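Local structure of replication initiator A family protein (Staphylococcus aureus CA-347, 4PT7) at the interface of chains A and B. The protein initiates replication of staphylococcal multiresistance plasmids by assembling on the replication origin, to which it probably binds through a winged helix-turn-helix N-terminal domain. Coordinates in Å, arbitrary orientation; residue numbers count along the deposited sequence, not the author numbering. Chains: chain A/B, Replication initiator A family protein.

Contact 1: the interface of chains A and B. Residues chain A 21, 115, 120, 123-124, 127; chain B 12, 15-16, 45.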
ATOM      1  N   LYS A  21      -4.400  17.739   4.646  1.00 34.97           N
ATOM      2  CA  LYS A  21      -3.820  17.149   3.444  1.00 35.35           C
ATOM      3  C   LYS A  21      -2.338  16.875   3.639  1.00 37.23           C
ATOM      4  O   LYS A  21      -1.794  15.916   3.093  1.00 40.92           O
ATOM      5  CB  LYS A  21      -4.005  18.080   2.245  1.00 35.35           C
ATOM      6  CG  LYS A  21      -5.436  18.185   1.757  1.00 35.84           C
ATOM      7  CD  LYS A  21      -5.483  18.833   0.377  1.00 39.65           C
ATOM      8  CE  LYS A  21      -6.885  18.821  -0.206  1.00 39.97           C
ATOM      9  NZ  LYS A  21      -6.851  19.273  -1.623  1.00 38.47           N
ATOM     10  N   VAL A 115       3.921  22.878   8.090  1.00 46.92           N
ATOM     11  CA  VAL A 115       3.966  22.863   6.636  1.00 50.24           C
ATOM     12  C   VAL A 115       5.311  23.362   6.152  1.00 52.17           C
ATOM     13  O   VAL A 115       5.770  24.426   6.571  1.00 55.66           O
ATOM     14  CB  VAL A 115       2.856  23.761   6.036  1.00 52.39           C
ATOM     15  CG1 VAL A 115       3.056  23.914   4.549  1.00 54.84           C
ATOM     16  CG2 VAL A 115       1.491  23.151   6.321  1.00 54.46           C
ATOM     17  N   ILE A 120       3.862  22.507   0.579  1.00 53.93           N
ATOM     18  CA  ILE A 120       3.154  23.500  -0.215  1.00 57.48           C
ATOM     19  C   ILE A 120       3.237  23.139  -1.695  1.00 59.28           C
ATOM     20  O   ILE A 120       2.224  23.092  -2.397  1.00 60.93           O
ATOM     21  CB  ILE A 120       3.757  24.899   0.009  1.00 60.98           C
ATOM     22  CG1 ILE A 120       3.518  25.329   1.459  1.00 61.19           C
ATOM     23  CG2 ILE A 120       3.148  25.898  -0.968  1.00 61.50           C
ATOM     24  CD1 ILE A 120       4.233  26.605   1.857  1.00 63.35           C
ATOM     25  N   ILE A 123       1.116  19.904  -2.374  1.00 50.27           N
ATOM     26  CA  ILE A 123      -0.312  20.157  -2.311  1.00 47.42           C
ATOM     27  C   ILE A 123      -0.804  20.998  -3.479  1.00 47.53           C
ATOM     28  O   ILE A 123      -1.791  20.653  -4.123  1.00 46.95           O
ATOM     29  CB  ILE A 123      -0.697  20.839  -0.992  1.00 47.14           C
ATOM     30  CG1 ILE A 123      -0.389  19.889   0.170  1.00 45.88           C
ATOM     31  CG2 ILE A 123      -2.181  21.213  -1.008  1.00 39.07           C
ATOM     32  CD1 ILE A 123      -0.618  20.479   1.535  1.00 44.97           C
ATOM     33  N   GLU A 124      -0.106  22.094  -3.755  1.00 51.60           N
ATOM     34  CA  GLU A 124      -0.487  22.994  -4.842  1.00 56.40           C
ATOM     35  C   GLU A 124      -0.454  22.268  -6.181  1.00 59.03           C
ATOM     36  O   GLU A 124      -1.309  22.480  -7.042  1.00 58.43           O
ATOM     37  CB  GLU A 124       0.454  24.202  -4.877  1.00 55.73           C
ATOM     38  CG  GLU A 124      -0.023  25.364  -5.734  1.00 61.69           C
ATOM     39  CD  GLU A 124      -1.415  25.868  -5.338  1.00 68.46           C
ATOM     40  OE1 GLU A 124      -1.785  25.751  -4.147  1.00 65.39           O
ATOM     41  OE2 GLU A 124      -2.134  26.396  -6.218  1.00 67.16           O
ATOM     42  N   GLU A 127      -3.569  19.971  -6.351  1.00 53.29           N
ATOM     43  CA  GLU A 127      -4.820  20.707  -6.473  1.00 54.95           C
ATOM     44  C   GLU A 127      -4.975  21.390  -7.831  1.00 55.69           C
ATOM     45  O   GLU A 127      -6.046  21.888  -8.164  1.00 54.29           O
ATOM     46  CB  GLU A 127      -4.939  21.740  -5.351  1.00 53.81           C
ATOM     47  CG  GLU A 127      -5.154  21.128  -3.976  1.00 55.17           C
ATOM     48  CD  GLU A 127      -5.474  22.172  -2.920  1.00 56.99           C
ATOM     49  OE1 GLU A 127      -5.787  21.791  -1.771  1.00 48.13           O
ATOM     50  OE2 GLU A 127      -5.413  23.381  -3.243  1.00 63.43           O
TER
ATOM     51  N   TYR B  12      -2.178  26.628   3.779  1.00 43.56           N
ATOM     52  CA  TYR B  12      -1.955  25.241   3.368  1.00 45.36           C
ATOM     53  C   TYR B  12      -2.210  24.288   4.531  1.00 42.35           C
ATOM     54  O   TYR B  12      -2.524  23.122   4.351  1.00 42.30           O
ATOM     55  CB  TYR B  12      -0.532  25.083   2.819  1.00 45.89           C
ATOM     56  CG  TYR B  12      -0.411  25.518   1.372  1.00 47.00           C
ATOM     57  CD1 TYR B  12      -0.831  24.682   0.339  1.00 46.43           C
ATOM     58  CD2 TYR B  12       0.095  26.774   1.036  1.00 50.80           C
ATOM     59  CE1 TYR B  12      -0.753  25.080  -0.998  1.00 50.27           C
ATOM     60  CE2 TYR B  12       0.179  27.186  -0.303  1.00 54.29           C
ATOM     61  CZ  TYR B  12      -0.246  26.332  -1.313  1.00 55.63           C
ATOM     62  OH  TYR B  12      -0.149  26.716  -2.636  1.00 61.54           O
ATOM     63  N   ARG B  15      -6.067  23.026   4.787  1.00 35.46           N
ATOM     64  CA  ARG B  15      -6.605  22.301   3.638  1.00 38.78           C
ATOM     65  C   ARG B  15      -6.767  20.850   4.086  1.00 35.47           C
ATOM     66  O   ARG B  15      -5.846  20.268   4.680  1.00 34.43           O
ATOM     67  CB  ARG B  15      -5.653  22.420   2.441  1.00 41.39           C
ATOM     68  CG  ARG B  15      -5.457  23.880   2.036  1.00 45.69           C
ATOM     69  CD  ARG B  15      -4.806  24.045   0.686  1.00 49.36           C
ATOM     70  NE  ARG B  15      -4.597  25.456   0.372  1.00 51.61           N
ATOM     71  CZ  ARG B  15      -4.235  25.899  -0.825  1.00 53.65           C
ATOM     72  NH1 ARG B  15      -4.046  25.038  -1.813  1.00 56.94           N
ATOM     73  NH2 ARG B  15      -4.053  27.197  -1.036  1.00 52.87           N
ATOM     74  N   PHE B  16      -7.931  20.267   3.822  1.00 32.89           N
ATOM     75  CA  PHE B  16      -8.173  18.902   4.264  1.00 34.98           C
ATOM     76  C   PHE B  16      -8.947  18.042   3.275  1.00 34.89           C
ATOM     77  O   PHE B  16      -9.431  18.516   2.247  1.00 38.18           O
ATOM     78  CB  PHE B  16      -8.962  18.879   5.597  1.00 36.13           C
ATOM     79  CG  PHE B  16      -8.767  20.097   6.475  1.00 37.48           C
ATOM     80  CD1 PHE B  16      -9.336  21.316   6.128  1.00 35.82           C
ATOM     81  CD2 PHE B  16      -8.034  20.018   7.664  1.00 36.92           C
ATOM     82  CE1 PHE B  16      -9.185  22.447   6.946  1.00 40.86           C
ATOM     83  CE2 PHE B  16      -7.874  21.144   8.491  1.00 37.78           C
ATOM     84  CZ  PHE B  16      -8.455  22.362   8.127  1.00 40.42           C
ATOM     85  N   ASP B  45     -12.498  15.399  -3.123  1.00 38.15           N
ATOM     86  CA  ASP B  45     -11.714  16.601  -3.341  1.00 36.83           C
ATOM     87  C   ASP B  45     -11.379  16.708  -4.835  1.00 39.83           C
ATOM     88  O   ASP B  45     -11.230  17.801  -5.364  1.00 41.02           O
ATOM     89  CB  ASP B  45     -10.428  16.529  -2.516  1.00 33.35           C
ATOM     90  CG  ASP B  45      -9.533  17.735  -2.722  1.00 38.75           C
ATOM     91  OD1 ASP B  45      -9.837  18.811  -2.169  1.00 42.01           O
ATOM     92  OD2 ASP B  45      -8.524  17.602  -3.448  1.00 45.22           O
TER

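Contact 2: the interface of chains A and B. Residues chain A 46, 49, 52-53, 66, 70; chain B 126-131.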
ATOM      1  N   ARG A  46     -13.925  17.565  17.930  1.00 39.67           N
ATOM      2  CA  ARG A  46     -14.321  17.651  19.341  1.00 41.54           C
ATOM      3  C   ARG A  46     -13.955  18.995  19.970  1.00 40.03           C
ATOM      4  O   ARG A  46     -14.469  19.346  21.027  1.00 45.31           O
ATOM      5  CB  ARG A  46     -13.661  16.541  20.186  1.00 43.27           C
ATOM      6  CG  ARG A  46     -14.172  15.143  19.963  1.00 50.64           C
ATOM      7  CD  ARG A  46     -15.653  14.955  20.290  1.00 49.07           C
ATOM      8  NE  ARG A  46     -15.942  14.867  21.717  1.00 42.36           N
ATOM      9  CZ  ARG A  46     -16.913  14.108  22.219  1.00 38.59           C
ATOM     10  NH1 ARG A  46     -17.667  13.372  21.410  1.00 33.71           N
ATOM     11  NH2 ARG A  46     -17.156  14.099  23.518  1.00 41.95           N
ATOM     12  N   LEU A  49     -16.815  20.885  21.189  1.00 43.56           N
ATOM     13  CA  LEU A  49     -17.335  20.523  22.496  1.00 40.41           C
ATOM     14  C   LEU A  49     -16.428  21.042  23.597  1.00 40.80           C
ATOM     15  O   LEU A  49     -16.901  21.433  24.655  1.00 40.79           O
ATOM     16  CB  LEU A  49     -17.500  19.010  22.599  1.00 41.21           C
ATOM     17  CG  LEU A  49     -18.732  18.464  21.871  1.00 41.55           C
ATOM     18  CD1 LEU A  49     -18.674  16.950  21.804  1.00 39.62           C
ATOM     19  CD2 LEU A  49     -19.997  18.931  22.592  1.00 43.24           C
ATOM     20  N   LYS A  52     -17.463  24.519  24.351  1.00 42.61           N
ATOM     21  CA  LYS A  52     -18.718  24.500  25.080  1.00 44.53           C
ATOM     22  C   LYS A  52     -18.497  24.043  26.527  1.00 47.24           C
ATOM     23  O   LYS A  52     -19.260  24.421  27.415  1.00 48.92           O
ATOM     24  CB  LYS A  52     -19.716  23.573  24.387  1.00 46.54           C
ATOM     25  CG  LYS A  52     -20.320  24.162  23.135  1.00 48.98           C
ATOM     26  CD  LYS A  52     -21.236  23.173  22.451  1.00 56.61           C
ATOM     27  CE  LYS A  52     -22.100  23.871  21.418  1.00 64.58           C
ATOM     28  NZ  LYS A  52     -21.283  24.684  20.473  1.00 66.01           N
ATOM     29  N   ASN A  53     -17.468  23.229  26.767  1.00 44.87           N
ATOM     30  CA  ASN A  53     -17.192  22.757  28.128  1.00 47.29           C
ATOM     31  C   ASN A  53     -16.292  23.751  28.851  1.00 48.14           C
ATOM     32  O   ASN A  53     -15.874  23.517  29.987  1.00 45.60           O
ATOM     33  CB  ASN A  53     -16.490  21.389  28.136  1.00 44.54           C
ATOM     34  CG  ASN A  53     -17.378  20.263  27.664  1.00 44.70           C
ATOM     35  OD1 ASN A  53     -18.596  20.290  27.844  1.00 47.94           O
ATOM     36  ND2 ASN A  53     -16.762  19.242  27.078  1.00 46.80           N
ATOM     37  N   TYR A  66     -10.671  14.543  28.867  1.00 49.44           N
ATOM     38  CA  TYR A  66     -11.411  13.286  28.811  1.00 46.84           C
ATOM     39  C   TYR A  66     -10.598  12.140  29.413  1.00 42.59           C
ATOM     40  O   TYR A  66      -9.382  12.109  29.294  1.00 41.69           O
ATOM     41  CB  TYR A  66     -11.743  12.928  27.360  1.00 42.75           C
ATOM     42  CG  TYR A  66     -12.724  13.847  26.673  1.00 39.16           C
ATOM     43  CD1 TYR A  66     -12.337  14.608  25.570  1.00 37.76           C
ATOM     44  CD2 TYR A  66     -14.054  13.899  27.074  1.00 39.39           C
ATOM     45  CE1 TYR A  66     -13.258  15.391  24.875  1.00 39.68           C
ATOM     46  CE2 TYR A  66     -14.981  14.672  26.391  1.00 42.11           C
ATOM     47  CZ  TYR A  66     -14.579  15.412  25.289  1.00 41.74           C
ATOM     48  OH  TYR A  66     -15.515  16.136  24.591  1.00 39.88           O
ATOM     49  N   LYS A  70     -13.055   7.351  28.034  1.00 46.15           N
ATOM     50  CA  LYS A  70     -13.952   8.238  27.300  1.00 41.66           C
ATOM     51  C   LYS A  70     -13.370   8.462  25.901  1.00 42.39           C
ATOM     52  O   LYS A  70     -14.104   8.535  24.921  1.00 40.90           O
ATOM     53  CB  LYS A  70     -14.104   9.568  28.043  1.00 44.19           C
ATOM     54  CG  LYS A  70     -14.984  10.590  27.323  1.00 37.48           C
ATOM     55  CD  LYS A  70     -16.386  10.061  27.081  1.00 39.65           C
ATOM     56  CE  LYS A  70     -17.219  11.070  26.317  1.00 36.81           C
ATOM     57  NZ  LYS A  70     -18.597  10.575  26.046  1.00 35.38           N
TER
ATOM     58  N   GLU B 126     -23.768  12.980  19.199  1.00 55.28           N
ATOM     59  CA  GLU B 126     -22.319  13.050  19.344  1.00 57.09           C
ATOM     60  C   GLU B 126     -21.785  14.475  19.384  1.00 52.13           C
ATOM     61  O   GLU B 126     -20.902  14.786  20.177  1.00 51.68           O
ATOM     62  CB  GLU B 126     -21.611  12.296  18.216  1.00 61.52           C
ATOM     63  CG  GLU B 126     -21.744  10.787  18.275  1.00 75.52           C
ATOM     64  CD  GLU B 126     -20.782  10.095  17.317  1.00 83.81           C
ATOM     65  OE1 GLU B 126     -19.553  10.290  17.465  1.00 88.24           O
ATOM     66  OE2 GLU B 126     -21.250   9.365  16.416  1.00 86.98           O
ATOM     67  N   GLU B 127     -22.304  15.351  18.534  1.00 52.63           N
ATOM     68  CA  GLU B 127     -21.787  16.706  18.543  1.00 54.04           C
ATOM     69  C   GLU B 127     -22.422  17.591  19.616  1.00 51.78           C
ATOM     70  O   GLU B 127     -22.109  18.773  19.728  1.00 49.83           O
ATOM     71  CB  GLU B 127     -21.868  17.326  17.135  1.00 55.22           C
ATOM     72  CG  GLU B 127     -23.149  17.072  16.407  1.00 54.75           C
ATOM     73  CD  GLU B 127     -23.133  17.531  14.941  1.00 59.18           C
ATOM     74  OE1 GLU B 127     -24.217  17.935  14.456  1.00 63.21           O
ATOM     75  OE2 GLU B 127     -22.067  17.469  14.275  1.00 45.61           O
ATOM     76  N   ASN B 128     -23.298  16.999  20.425  1.00 49.20           N
ATOM     77  CA  ASN B 128     -23.925  17.725  21.523  1.00 51.43           C
ATOM     78  C   ASN B 128     -23.572  17.042  22.832  1.00 52.08           C
ATOM     79  O   ASN B 128     -24.195  17.281  23.870  1.00 48.92           O
ATOM     80  CB  ASN B 128     -25.441  17.786  21.351  1.00 52.71           C
ATOM     81  CG  ASN B 128     -25.856  18.830  20.340  1.00 58.72           C
ATOM     82  OD1 ASN B 128     -25.716  18.637  19.132  1.00 59.81           O
ATOM     83  ND2 ASN B 128     -26.339  19.964  20.833  1.00 62.98           N
ATOM     84  N   ASP B 129     -22.549  16.198  22.775  1.00 46.41           N
ATOM     85  CA  ASP B 129     -22.095  15.464  23.946  1.00 45.39           C
ATOM     86  C   ASP B 129     -21.252  16.335  24.877  1.00 45.71           C
ATOM     87  O   ASP B 129     -20.046  16.119  25.030  1.00 43.37           O
ATOM     88  CB  ASP B 129     -21.306  14.228  23.498  1.00 47.73           C
ATOM     89  CG  ASP B 129     -20.822  13.382  24.667  1.00 50.08           C
ATOM     90  OD1 ASP B 129     -21.524  13.336  25.699  1.00 50.34           O
ATOM     91  OD2 ASP B 129     -19.746  12.750  24.542  1.00 49.87           O
ATOM     92  N   VAL B 130     -21.887  17.333  25.486  1.00 46.77           N
ATOM     93  CA  VAL B 130     -21.191  18.226  26.407  1.00 48.98           C
ATOM     94  C   VAL B 130     -21.101  17.568  27.779  1.00 48.14           C
ATOM     95  O   VAL B 130     -21.851  16.648  28.085  1.00 47.33           O
ATOM     96  CB  VAL B 130     -21.926  19.586  26.558  1.00 53.11           C
ATOM     97  CG1 VAL B 130     -21.943  20.319  25.228  1.00 54.75           C
ATOM     98  CG2 VAL B 130     -23.351  19.358  27.046  1.00 49.26           C
ATOM     99  N   GLU B 131     -20.170  18.028  28.601  1.00 54.54           N
ATOM    100  CA  GLU B 131     -20.017  17.472  29.939  1.00 61.51           C
ATOM    101  C   GLU B 131     -21.153  17.948  30.841  1.00 65.90           C
ATOM    102  O   GLU B 131     -21.576  19.100  30.763  1.00 59.16           O
ATOM    103  CB  GLU B 131     -18.672  17.886  30.543  1.00 62.02           C
ATOM    104  CG  GLU B 131     -17.463  17.235  29.894  1.00 73.08           C
ATOM    105  CD  GLU B 131     -17.541  15.707  29.902  1.00 79.80           C
ATOM    106  OE1 GLU B 131     -18.202  15.130  29.002  1.00 78.05           O
ATOM    107  OE2 GLU B 131     -16.944  15.086  30.814  1.00 77.92           O
TER
HETATM  108  O   HOH W   1     -17.684  16.578  26.222  1.00 43.61           O

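Contact 3: the interface of chains A and B. Residues chain A 44, 112-113, 115; chain B 9-10, 13-14.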
ATOM      1  N   ARG A  44     -10.147  16.951  16.227  1.00 37.06           N
ATOM      2  CA  ARG A  44     -10.213  18.329  15.740  1.00 35.69           C
ATOM      3  C   ARG A  44     -11.679  18.770  15.816  1.00 35.83           C
ATOM      4  O   ARG A  44     -11.977  19.910  16.169  1.00 37.42           O
ATOM      5  CB  ARG A  44      -9.696  18.420  14.296  1.00 38.03           C
ATOM      6  CG  ARG A  44     -10.176  19.649  13.546  1.00 43.72           C
ATOM      7  CD  ARG A  44      -9.760  19.665  12.081  1.00 43.68           C
ATOM      8  NE  ARG A  44      -8.770  20.710  11.911  1.00 49.78           N
ATOM      9  CZ  ARG A  44      -9.043  21.960  11.568  1.00 39.38           C
ATOM     10  NH1 ARG A  44      -8.058  22.828  11.472  1.00 41.81           N
ATOM     11  NH2 ARG A  44     -10.277  22.329  11.263  1.00 39.72           N
ATOM     12  N   LYS A 112      -1.723  21.745  15.788  1.00 41.18           N
ATOM     13  CA  LYS A 112      -1.852  21.921  14.351  1.00 41.11           C
ATOM     14  C   LYS A 112      -0.572  21.411  13.701  1.00 41.25           C
ATOM     15  O   LYS A 112       0.505  21.482  14.287  1.00 40.71           O
ATOM     16  CB  LYS A 112      -2.080  23.406  14.027  1.00 47.01           C
ATOM     17  CG  LYS A 112      -3.315  23.976  14.717  1.00 54.23           C
ATOM     18  CD  LYS A 112      -3.345  25.498  14.748  1.00 61.16           C
ATOM     19  CE  LYS A 112      -3.689  26.104  13.412  1.00 65.04           C
ATOM     20  NZ  LYS A 112      -3.851  27.584  13.547  1.00 70.07           N
ATOM     21  N   PRO A 113      -0.680  20.872  12.483  1.00 36.03           N
ATOM     22  CA  PRO A 113       0.497  20.355  11.786  1.00 36.38           C
ATOM     23  C   PRO A 113       1.438  21.451  11.303  1.00 41.81           C
ATOM     24  O   PRO A 113       1.134  22.641  11.393  1.00 36.54           O
ATOM     25  CB  PRO A 113      -0.105  19.556  10.638  1.00 31.92           C
ATOM     26  CG  PRO A 113      -1.343  20.334  10.310  1.00 39.97           C
ATOM     27  CD  PRO A 113      -1.903  20.679  11.684  1.00 38.77           C
ATOM     28  N   VAL A 115       3.921  22.878   8.090  1.00 46.92           N
ATOM     29  CA  VAL A 115       3.966  22.863   6.636  1.00 50.24           C
ATOM     30  C   VAL A 115       5.311  23.362   6.152  1.00 52.17           C
ATOM     31  O   VAL A 115       5.770  24.426   6.571  1.00 55.66           O
ATOM     32  CB  VAL A 115       2.856  23.761   6.036  1.00 52.39           C
ATOM     33  CG1 VAL A 115       3.056  23.914   4.549  1.00 54.84           C
ATOM     34  CG2 VAL A 115       1.491  23.151   6.321  1.00 54.46           C
TER
ATOM     35  N   GLN B   9       1.485  29.459   5.246  1.00 44.03           N
ATOM     36  CA  GLN B   9       1.580  28.291   6.123  1.00 45.00           C
ATOM     37  C   GLN B   9       0.186  27.914   6.624  1.00 45.09           C
ATOM     38  O   GLN B   9      -0.266  26.781   6.463  1.00 42.49           O
ATOM     39  CB  GLN B   9       2.462  28.589   7.340  1.00 48.62           C
ATOM     40  CG  GLN B   9       3.938  28.893   7.052  1.00 63.35           C
ATOM     41  CD  GLN B   9       4.157  30.247   6.385  1.00 69.35           C
ATOM     42  OE1 GLN B   9       3.525  31.245   6.809  1.00 66.44           O
ATOM     43  NE2 GLN B   9       4.974  30.312   5.440  1.00 69.78           N
ATOM     44  N   GLU B  10      -0.489  28.884   7.228  1.00 44.25           N
ATOM     45  CA  GLU B  10      -1.825  28.676   7.763  1.00 45.58           C
ATOM     46  C   GLU B  10      -2.773  28.262   6.644  1.00 44.93           C
ATOM     47  O   GLU B  10      -3.573  27.344   6.810  1.00 47.28           O
ATOM     48  CB  GLU B  10      -2.313  29.962   8.449  1.00 48.31           C
ATOM     49  CG  GLU B  10      -3.474  29.785   9.423  1.00 57.79           C
ATOM     50  CD  GLU B  10      -3.149  28.809  10.564  1.00 69.14           C
ATOM     51  OE1 GLU B  10      -2.024  28.879  11.130  1.00 68.66           O
ATOM     52  OE2 GLU B  10      -4.029  27.978  10.894  1.00 64.15           O
ATOM     53  N   LYS B  13      -2.105  24.818   5.736  1.00 42.22           N
ATOM     54  CA  LYS B  13      -2.345  24.052   6.943  1.00 44.74           C
ATOM     55  C   LYS B  13      -3.853  23.822   7.077  1.00 48.10           C
ATOM     56  O   LYS B  13      -4.287  22.821   7.654  1.00 48.66           O
ATOM     57  CB  LYS B  13      -1.820  24.847   8.138  1.00 48.77           C
ATOM     58  CG  LYS B  13      -1.584  24.059   9.389  1.00 54.19           C
ATOM     59  CD  LYS B  13      -0.888  24.952  10.430  1.00 54.38           C
ATOM     60  CE  LYS B  13       0.475  25.440   9.947  1.00 57.79           C
ATOM     61  NZ  LYS B  13       1.230  26.204  10.994  1.00 53.69           N
ATOM     62  N   GLU B  14      -4.647  24.740   6.530  1.00 41.50           N
ATOM     63  CA  GLU B  14      -6.094  24.621   6.616  1.00 41.89           C
ATOM     64  C   GLU B  14      -6.750  23.994   5.386  1.00 38.63           C
ATOM     65  O   GLU B  14      -7.847  24.375   4.996  1.00 40.74           O
ATOM     66  CB  GLU B  14      -6.720  25.987   6.913  1.00 42.03           C
ATOM     67  CG  GLU B  14      -6.411  26.526   8.312  1.00 48.93           C
ATOM     68  CD  GLU B  14      -7.062  25.712   9.430  1.00 57.24           C
ATOM     69  OE1 GLU B  14      -6.334  25.266  10.345  1.00 63.83           O
ATOM     70  OE2 GLU B  14      -8.300  25.526   9.398  1.00 57.85           O
TER
HETATM   71  O   HOH W   2       3.800  25.678   9.207  1.00 63.19           O

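Contact 1: the interface of chains A and B
Helix 117-127 of chain A packs against B:Tyr12 of helix 8-13 and B:Arg15 of the loop after it, one flank of the two-fold interface of chains A and B of this RepA-family initiator. The B:Tyr12 ring, turned beside its backbone N (chi1 -82°), is pressed between two groups. A:Ile120 brings its branch methyl CG2 over one face, 3.6 Å from the ring centroid, while the B:Arg15 guanidinium covers the rim of the opposite face; A:Ile123 CG2 meets the ring edge in plane. At the tip, B:Tyr12 OH donates to A:Glu124 OE1 from above the carboxylate, whose plane stands 90° to the ring. B:Arg15, extended from CG to NE, places NH1 2.6 Å from A:Glu127 OE2, a salt bridge with nearly parallel planes but no N-H aimed at the oxygen. A:Glu127 OE1 takes A:Lys21 NZ at 2.7 Å on its anti lone pair. That extended lysine, of 3-10 helix 21-24, lies along B:Arg15 and B:Phe16; its NZ salt-bridges B:Asp45 tip to tip, 3.0 Å from OD2, with weak hydrogen bonds to both oxygens. A:Lys21 N donates almost straight (168° at H) to B:Arg15 O, 2.9 Å away, from above the carbonyl plane. Clamped tyrosine and alternating charges tie B's N-terminal segment to A's helix 117-127 and, through A:Lys21, to B's helix 34-52.

Contact 2: the interface of chains A and B
B:Asp129 points CG anti to its backbone N (chi1 -179°), while A:Lys70, also anti at chi1 (178°) and bent at chi2, stretches out to meet it tip to tip. A:Arg46 instead folds at chi2 and chi3, which turns its guanidinium edge toward the same carboxylate. B:Asp129 OD2 accepts from both: A:Lys70 NZ comes to its syn lone pair at 2.9 Å, and A:Arg46 NH2 meets it at 3.1 Å from above the carboxylate plane, the two planes 76° apart. Rotation of the guanidinium is fixed by A:Tyr66 OH, gripped side-on by NE and NH2, the latter at 2.8 Å. A:Leu49 CD1 lies over the centre of one guanidinium face, and its other methyl, CD2, packs 3.6 Å from B:Val130 CG1. Farther along, B:Glu131 N donates to A:Asn53 OD1 at 2.9 Å, from above the amide plane. Water 1 joins A:Tyr66 OH, A:Asn53 ND2 and B:Glu131 OE1 to the backbone oxygen B:Asp129 O, 2.7 Å away. The paired cations would favour an ionised B:Asp129. The site lies where the C-terminal end of helix 117-126 and the following loop of chain B lie against the C-terminal part of helix 34-52 of chain A, beside helix 68-75.

Contact 3: the interface of chains A and B
A:Lys112 NZ has one grip among the groups described: B:Glu10 OE2 takes it at 2.7 Å in a charged hydrogen bond, a salt bridge. In this patch of the RepA-family interface, helix 8-13 of chain B and the residue after it lie against the segment leading into helix 117-127 of chain A and against A:Arg44 of helix 34-52. The lysine bends at chi3 (75°) and crosses the glutamate at about a right angle, and the ammonium meets OE2 from above the carboxylate plane. B:Glu10 turns CG anti to its backbone N (chi1 -161°) and bends at chi2 to present that oxygen. B:Glu14, just past the end of the helix, pairs with A:Arg44 through a looser salt bridge, OE1 to NH1 3.2 Å, the planes 43° apart; the N-H does not point at OE1, and the hydrogen bond from NH1 to OE2 is weak. B:Glu14 OE1 also lies 4.7 Å from A:Lys112 NZ, an opposite charge that may steady the ammonium. The aliphatic part of B:Lys13 crosses A:Pro113 obliquely, CG to CG 3.8 Å. A bend at B:Lys13 chi3 carries its NZ past A:Pro113 O; water 2, hydrogen-bonded to B:Lys13 NZ (3.2 Å) and A:Val115 N (3.0 Å), bridges the chains, while A:Val115 CG2 touches B:Lys13 CA.

Contacts 1 and 3 are neighbours, their C-alpha centres about 9 Å apart, and share A:Val115; they use neighbouring residues of the chain B segment 9-16. Contact 2 lies apart: its C-alpha centre is about 29 Å from that of contact 1 and about 23 Å from that of contact 3. Helix 34-52 of chain A serves contacts 2 and 3, its chain B copy contact 1. Helix 117-127 serves contact 1 from chain A, while its counterpart in chain B leads into contact 2. Two-fold symmetry repeats each contact with chains exchanged, so both ends of each subunit embrace its partner, consistent with a dimer unit inside the deposited tetramer.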